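Side-chain contacts in vascular endothelial cadherin (Gallus gallus, PDB 3PPE), which mediates calcium-dependent homophilic adhesion between endothelial cells, here as its first two extracellular cadherin repeats, EC1 and EC2, joined by a calcium-binding linker: residues 64-67 with 68-71; 182-185 with 186-190. One frame throughout, in Å; residues are numbered along the deposited sequence.

The two contacts flank the cluster of three calcium ions that stiffens the joint between the two cadherin repeats. Contact 1 comes first along the chain and belongs to the first repeat, where the chain leaves a calcium ligand and enters strand 68-77. Contact 2 lies in the second repeat, where the equivalent strand, 175-184, gives way to a turn at a calcium ligand. Both strands take the same inner place in sheets of like topology, so one contact sits at the start of that strand and the other near its end. Contact 1 and contact 2 have centres about 25 Å apart and nearest atoms about 9 Å apart; Asp132 helps connect their metal sites, binding two of the three ions.

Contact 1. Residues 64-67 with 68-71. With CA (calcium ion), chain E; CA (calcium ion), chain C.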
ATOM      1  N   GLU A  64       2.175 -15.239 -10.961  1.00 13.55           N
ATOM      2  CA  GLU A  64       2.619 -16.419 -11.710  1.00 14.85           C
ATOM      3  C   GLU A  64       2.777 -16.160 -13.218  1.00 15.90           C
ATOM      4  O   GLU A  64       3.403 -16.947 -13.917  1.00 15.87           O
ATOM      5  CB  GLU A  64       1.691 -17.617 -11.456  1.00 13.86           C
ATOM      6  CG  GLU A  64       1.929 -18.294 -10.099  1.00 13.02           C
ATOM      7  CD  GLU A  64       1.446 -17.507  -8.907  1.00 13.12           C
ATOM      8  OE1 GLU A  64       0.257 -17.092  -8.854  1.00 13.20           O
ATOM      9  OE2 GLU A  64       2.250 -17.314  -7.969  1.00 16.72           O
ATOM     10  N   LYS A  65       2.229 -15.041 -13.699  1.00 16.61           N
ATOM     11  CA  LYS A  65       2.465 -14.567 -15.074  1.00 17.22           C
ATOM     12  C   LYS A  65       3.699 -13.654 -15.124  1.00 17.35           C
ATOM     13  O   LYS A  65       4.599 -13.842 -15.949  1.00 16.79           O
ATOM     14  CB  LYS A  65       1.276 -13.712 -15.460  1.00 18.92           C
ATOM     15  CG  LYS A  65       0.591 -14.063 -16.747  1.00 25.85           C
ATOM     16  CD  LYS A  65      -0.304 -15.299 -16.542  1.00 31.55           C
ATOM     17  CE  LYS A  65      -1.527 -15.248 -17.465  1.00 34.33           C
ATOM     18  NZ  LYS A  65      -1.841 -16.610 -17.997  1.00 35.88           N
ATOM     19  N   LYS A  66       3.731 -12.639 -14.241  1.00 15.89           N
ATOM     20  CA  LYS A  66       4.898 -11.738 -14.151  1.00 14.64           C
ATOM     21  C   LYS A  66       5.071 -11.297 -12.722  1.00 13.42           C
ATOM     22  O   LYS A  66       4.126 -10.828 -12.110  1.00 12.56           O
ATOM     23  CB  LYS A  66       4.712 -10.523 -15.058  1.00 14.80           C
ATOM     24  CG  LYS A  66       5.979  -9.648 -15.139  1.00 15.47           C
ATOM     25  CD  LYS A  66       5.974  -8.834 -16.414  1.00 18.70           C
ATOM     26  CE  LYS A  66       7.057  -7.760 -16.365  1.00 18.54           C
ATOM     27  NZ  LYS A  66       8.444  -8.317 -16.380  1.00 22.69           N
ATOM     28  N   ALA A  67       6.252 -11.472 -12.163  1.00 13.72           N
ATOM     29  CA  ALA A  67       6.396 -11.334 -10.709  1.00 14.82           C
ATOM     30  C   ALA A  67       6.909  -9.959 -10.278  1.00 15.99           C
ATOM     31  O   ALA A  67       6.858  -9.595  -9.087  1.00 16.80           O
ATOM     32  CB  ALA A  67       7.290 -12.433 -10.181  1.00 14.65           C
ATOM     33  N   GLU A  68       7.440  -9.202 -11.231  1.00 16.20           N
ATOM     34  CA  GLU A  68       7.935  -7.849 -10.935  1.00 17.97           C
ATOM     35  C   GLU A  68       8.106  -7.045 -12.232  1.00 15.96           C
ATOM     36  O   GLU A  68       8.130  -7.623 -13.316  1.00 15.25           O
ATOM     37  CB  GLU A  68       9.234  -7.880 -10.109  1.00 17.58           C
ATOM     38  CG  GLU A  68      10.408  -8.412 -10.870  1.00 21.75           C
ATOM     39  CD  GLU A  68      11.693  -8.449 -10.040  1.00 23.63           C
ATOM     40  OE1 GLU A  68      11.661  -8.990  -8.900  1.00 31.19           O
ATOM     41  OE2 GLU A  68      12.740  -7.983 -10.545  1.00 27.23           O
ATOM     42  N   TYR A  69       8.172  -5.716 -12.087  1.00 14.87           N
ATOM     43  CA  TYR A  69       8.196  -4.764 -13.194  1.00 14.42           C
ATOM     44  C   TYR A  69       9.274  -3.712 -12.887  1.00 14.52           C
ATOM     45  O   TYR A  69       9.264  -3.128 -11.820  1.00 13.36           O
ATOM     46  CB  TYR A  69       6.847  -4.048 -13.352  1.00 14.55           C
ATOM     47  CG  TYR A  69       5.662  -4.958 -13.674  1.00 16.25           C
ATOM     48  CD1 TYR A  69       4.987  -5.667 -12.663  1.00 15.74           C
ATOM     49  CD2 TYR A  69       5.222  -5.110 -14.981  1.00 14.02           C
ATOM     50  CE1 TYR A  69       3.884  -6.534 -12.981  1.00 14.45           C
ATOM     51  CE2 TYR A  69       4.147  -5.933 -15.287  1.00 12.30           C
ATOM     52  CZ  TYR A  69       3.483  -6.640 -14.291  1.00 13.97           C
ATOM     53  OH  TYR A  69       2.411  -7.468 -14.627  1.00 13.61           O
ATOM     54  N   GLU A  70      10.173  -3.500 -13.846  1.00 13.96           N
ATOM     55  CA  GLU A  70      11.251  -2.516 -13.786  1.00 16.88           C
ATOM     56  C   GLU A  70      10.773  -1.205 -14.407  1.00 14.11           C
ATOM     57  O   GLU A  70      10.401  -1.158 -15.582  1.00 13.72           O
ATOM     58  CB  GLU A  70      12.496  -3.056 -14.541  1.00 16.36           C
ATOM     59  CG  GLU A  70      12.965  -4.414 -13.976  1.00 19.71           C
ATOM     60  CD  GLU A  70      14.366  -4.847 -14.402  1.00 23.44           C
ATOM     61  OE1 GLU A  70      14.724  -4.600 -15.573  1.00 29.88           O
ATOM     62  OE2 GLU A  70      15.112  -5.447 -13.552  1.00 32.33           O
ATOM     63  N   LEU A  71      10.743  -0.151 -13.610  1.00 13.59           N
ATOM     64  CA  LEU A  71      10.328   1.140 -14.127  1.00 13.19           C
ATOM     65  C   LEU A  71      11.363   2.221 -13.801  1.00 13.13           C
ATOM     66  O   LEU A  71      12.280   1.995 -13.012  1.00 12.45           O
ATOM     67  CB  LEU A  71       8.951   1.531 -13.567  1.00 13.36           C
ATOM     68  CG  LEU A  71       7.663   0.891 -14.127  1.00 12.21           C
ATOM     69  CD1 LEU A  71       7.454  -0.548 -13.595  1.00 12.52           C
ATOM     70  CD2 LEU A  71       6.512   1.738 -13.655  1.00 12.31           C
TER
HETATM   71 CA    CA E 403       0.543 -17.063  -6.129  1.00 12.25          CA
HETATM   72 CA    CA C 401      -1.731 -16.002  -9.288  1.00 14.73          CA
HETATM   73  O   HOH W   1       1.738  -9.507 -12.811  1.00 16.05           O
HETATM   74  O   HOH W   2       9.914 -10.680  -7.823  1.00 27.86           O
HETATM   75  O   HOH W   3      -2.384 -18.178 -10.236  1.00 13.89           O
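Directly after the LDRE calcium motif of the first cadherin repeat, the chain bends into strand 68-77, and here Lys66 lies across the ring of Tyr69. With CG anti to the backbone N (chi1 -173°), the lysine chain is led over one face of the ring: Lys66 CG stands 4.2 Å from the ring centroid of Tyr69 in a CH-pi contact, offset toward the rim. Farther along, Lys66 CE packs 3.5 Å from Tyr69 CD2. A bend at the last torsion then brings Lys66 NZ to within 3.2 Å of Glu68 O, a weak hydrogen bond; the stronger partner of the ammonium group is Glu40, by a salt bridge. Water 1 joins the other end of the ring to the loop, 2.8 Å from both Lys66 O and Tyr69 OH. At the head of the segment, the carboxylate of Glu64 holds two calcium ions. Glu64 OE1 bridges them, 2.3 Å from the ion that Glu12 and Asp62 also bind and 2.7 Å from the one reached by Asp132, while Glu64 OE2 makes the grip on the latter bidentate. Glu68 leans the other way and pairs with Lys93. Tyr69 is buried, stacked edge-to-face with Phe46 and touching Leu61 and Val94, while its backbone bonds to Ile92 tie strand 68-77 to strand 82-95; strand 33-39 lies along the other edge of strand 68-77.

Contact 2. Residues 182-185 with 186-190; sequences AKDA and LGLTG. With CA (calcium ion), chain D.
Ala182, near the end of strand 175-184, meets the returning chain at Thr189: Thr189 OG1 lies 3.2 Å from Ala182 O, but this bond is doubtful, since the hydroxyl clashes with CA of Gly190. Next, Lys183 lays its alkyl chain beside the backbone of the turn, Lys183 CD 3.6 Å from Gly187 O, while its CB meets CB of Thr189. Asp184 then does two jobs at once. Asp184 OD1 binds a calcium ion at 2.6 Å, in the site completed by Asn98, Asn100, Asp130, Asp132 and His139. Asp184 OD2 faces the turn and accepts from Leu188 N at 2.8 Å, met from above the carboxylate plane, with weak bonds from the amides of Leu186 and Gly187. Leu188 N is the one well-aligned donor (158°); together with the two weak bonds it probably limits rotation of the carboxylate, keeping OD1 turned to the ion. Leu188 CB comes within 3.0 Å of Asp184 OD1, a tight approach. In the main chain, Asp184 N reaches Leu188 O at 3.4 Å, a weak bond, and Gly187 N closes a type I beta turn on Asp184 O at 2.6 Å, sharing its N-H with OD2. Gly187, the last residue of the turn, has a positive phi (110°), at which a CB would press on the carbonyl O of Leu186. Ala185 forms the turn's exposed corner with Leu186. Ala182 bonds through its backbone to Ser193, just before strand 194-202, the antiparallel neighbour of strand 175-184; on the other side Lys183 bonds to Thr143 of strand 142-148, and Leu186 and Leu188 rest on Asn98 in the linker between the repeats.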
ATOM      1  N   ALA A 182      -0.987 -34.636  -3.470  1.00 10.56           N
ATOM      2  CA  ALA A 182      -0.107 -33.586  -2.969  1.00 10.17           C
ATOM      3  C   ALA A 182      -0.902 -32.365  -2.521  1.00 11.15           C
ATOM      4  O   ALA A 182      -2.029 -32.148  -2.966  1.00 11.65           O
ATOM      5  CB  ALA A 182       0.915 -33.200  -4.026  1.00  9.69           C
ATOM      6  N   LYS A 183      -0.307 -31.569  -1.639  1.00 11.65           N
ATOM      7  CA  LYS A 183      -1.043 -30.533  -0.922  1.00 11.91           C
ATOM      8  C   LYS A 183      -0.096 -29.611  -0.162  1.00 10.37           C
ATOM      9  O   LYS A 183       0.634 -30.050   0.726  1.00 11.19           O
ATOM     10  CB  LYS A 183      -2.052 -31.161   0.039  1.00 12.46           C
ATOM     11  CG  LYS A 183      -2.670 -30.177   1.019  1.00 15.96           C
ATOM     12  CD  LYS A 183      -3.840 -30.801   1.764  1.00 15.10           C
ATOM     13  CE  LYS A 183      -3.392 -31.988   2.600  1.00 21.54           C
ATOM     14  NZ  LYS A 183      -3.065 -31.592   3.998  1.00 24.89           N
ATOM     15  N   ASP A 184      -0.116 -28.329  -0.515  1.00  9.28           N
ATOM     16  CA  ASP A 184       0.803 -27.360   0.069  1.00 10.06           C
ATOM     17  C   ASP A 184       0.468 -27.094   1.532  1.00  9.92           C
ATOM     18  O   ASP A 184      -0.635 -27.394   1.991  1.00  9.21           O
ATOM     19  CB  ASP A 184       0.776 -26.051  -0.724  1.00  8.61           C
ATOM     20  CG  ASP A 184      -0.471 -25.232  -0.454  1.00 11.66           C
ATOM     21  OD1 ASP A 184      -0.784 -24.337  -1.267  1.00 11.71           O
ATOM     22  OD2 ASP A 184      -1.139 -25.485   0.571  1.00 12.55           O
ATOM     23  N   ALA A 185       1.425 -26.527   2.259  1.00  9.84           N
ATOM     24  CA  ALA A 185       1.403 -26.565   3.717  1.00 11.47           C
ATOM     25  C   ALA A 185       0.231 -25.764   4.272  1.00 11.88           C
ATOM     26  O   ALA A 185      -0.108 -25.875   5.450  1.00 12.35           O
ATOM     27  CB  ALA A 185       2.717 -26.048   4.281  1.00  9.84           C
ATOM     28  N   LEU A 186      -0.384 -24.955   3.416  1.00 12.65           N
ATOM     29  CA  LEU A 186      -1.537 -24.154   3.811  1.00 14.15           C
ATOM     30  C   LEU A 186      -2.844 -24.854   3.455  1.00 15.25           C
ATOM     31  O   LEU A 186      -3.928 -24.373   3.786  1.00 14.85           O
ATOM     32  CB  LEU A 186      -1.483 -22.775   3.153  1.00 13.83           C
ATOM     33  CG  LEU A 186      -0.460 -21.790   3.723  1.00 13.90           C
ATOM     34  CD1 LEU A 186       0.939 -22.118   3.222  1.00 11.05           C
ATOM     35  CD2 LEU A 186      -0.837 -20.360   3.373  1.00 15.90           C
ATOM     36  N   GLY A 187      -2.734 -25.992   2.778  1.00 16.19           N
ATOM     37  CA  GLY A 187      -3.838 -26.928   2.674  1.00 16.64           C
ATOM     38  C   GLY A 187      -4.424 -26.980   1.276  1.00 17.14           C
ATOM     39  O   GLY A 187      -5.422 -27.660   1.036  1.00 17.54           O
ATOM     40  N   LEU A 188      -3.801 -26.259   0.351  1.00 16.95           N
ATOM     41  CA  LEU A 188      -4.347 -26.097  -0.991  1.00 18.38           C
ATOM     42  C   LEU A 188      -4.205 -27.379  -1.803  1.00 18.95           C
ATOM     43  O   LEU A 188      -3.095 -27.805  -2.120  1.00 16.03           O
ATOM     44  CB  LEU A 188      -3.657 -24.939  -1.714  1.00 18.53           C
ATOM     45  CG  LEU A 188      -4.573 -23.951  -2.438  1.00 22.50           C
ATOM     46  CD1 LEU A 188      -5.687 -23.475  -1.521  1.00 27.19           C
ATOM     47  CD2 LEU A 188      -3.775 -22.773  -2.975  1.00 18.19           C
ATOM     48  N   THR A 189      -5.337 -27.993  -2.134  1.00 21.94           N
ATOM     49  CA  THR A 189      -5.379 -29.013  -3.172  1.00 24.69           C
ATOM     50  C   THR A 189      -6.717 -28.999  -3.905  1.00 28.06           C
ATOM     51  O   THR A 189      -7.506 -28.066  -3.757  1.00 29.73           O
ATOM     52  CB  THR A 189      -5.137 -30.420  -2.595  1.00 23.66           C
ATOM     53  OG1 THR A 189      -5.040 -31.369  -3.663  1.00 23.60           O
ATOM     54  CG2 THR A 189      -6.276 -30.818  -1.671  1.00 21.54           C
ATOM     55  N   GLY A 190      -6.965 -30.038  -4.695  1.00 31.74           N
ATOM     56  CA  GLY A 190      -5.984 -30.520  -5.650  1.00 35.57           C
ATOM     57  C   GLY A 190      -6.710 -31.405  -6.644  1.00 37.01           C
ATOM     58  O   GLY A 190      -7.258 -32.446  -6.279  1.00 37.10           O
TER
HETATM   59 CA    CA D 402       0.600 -23.145  -3.143  1.00 11.18          CA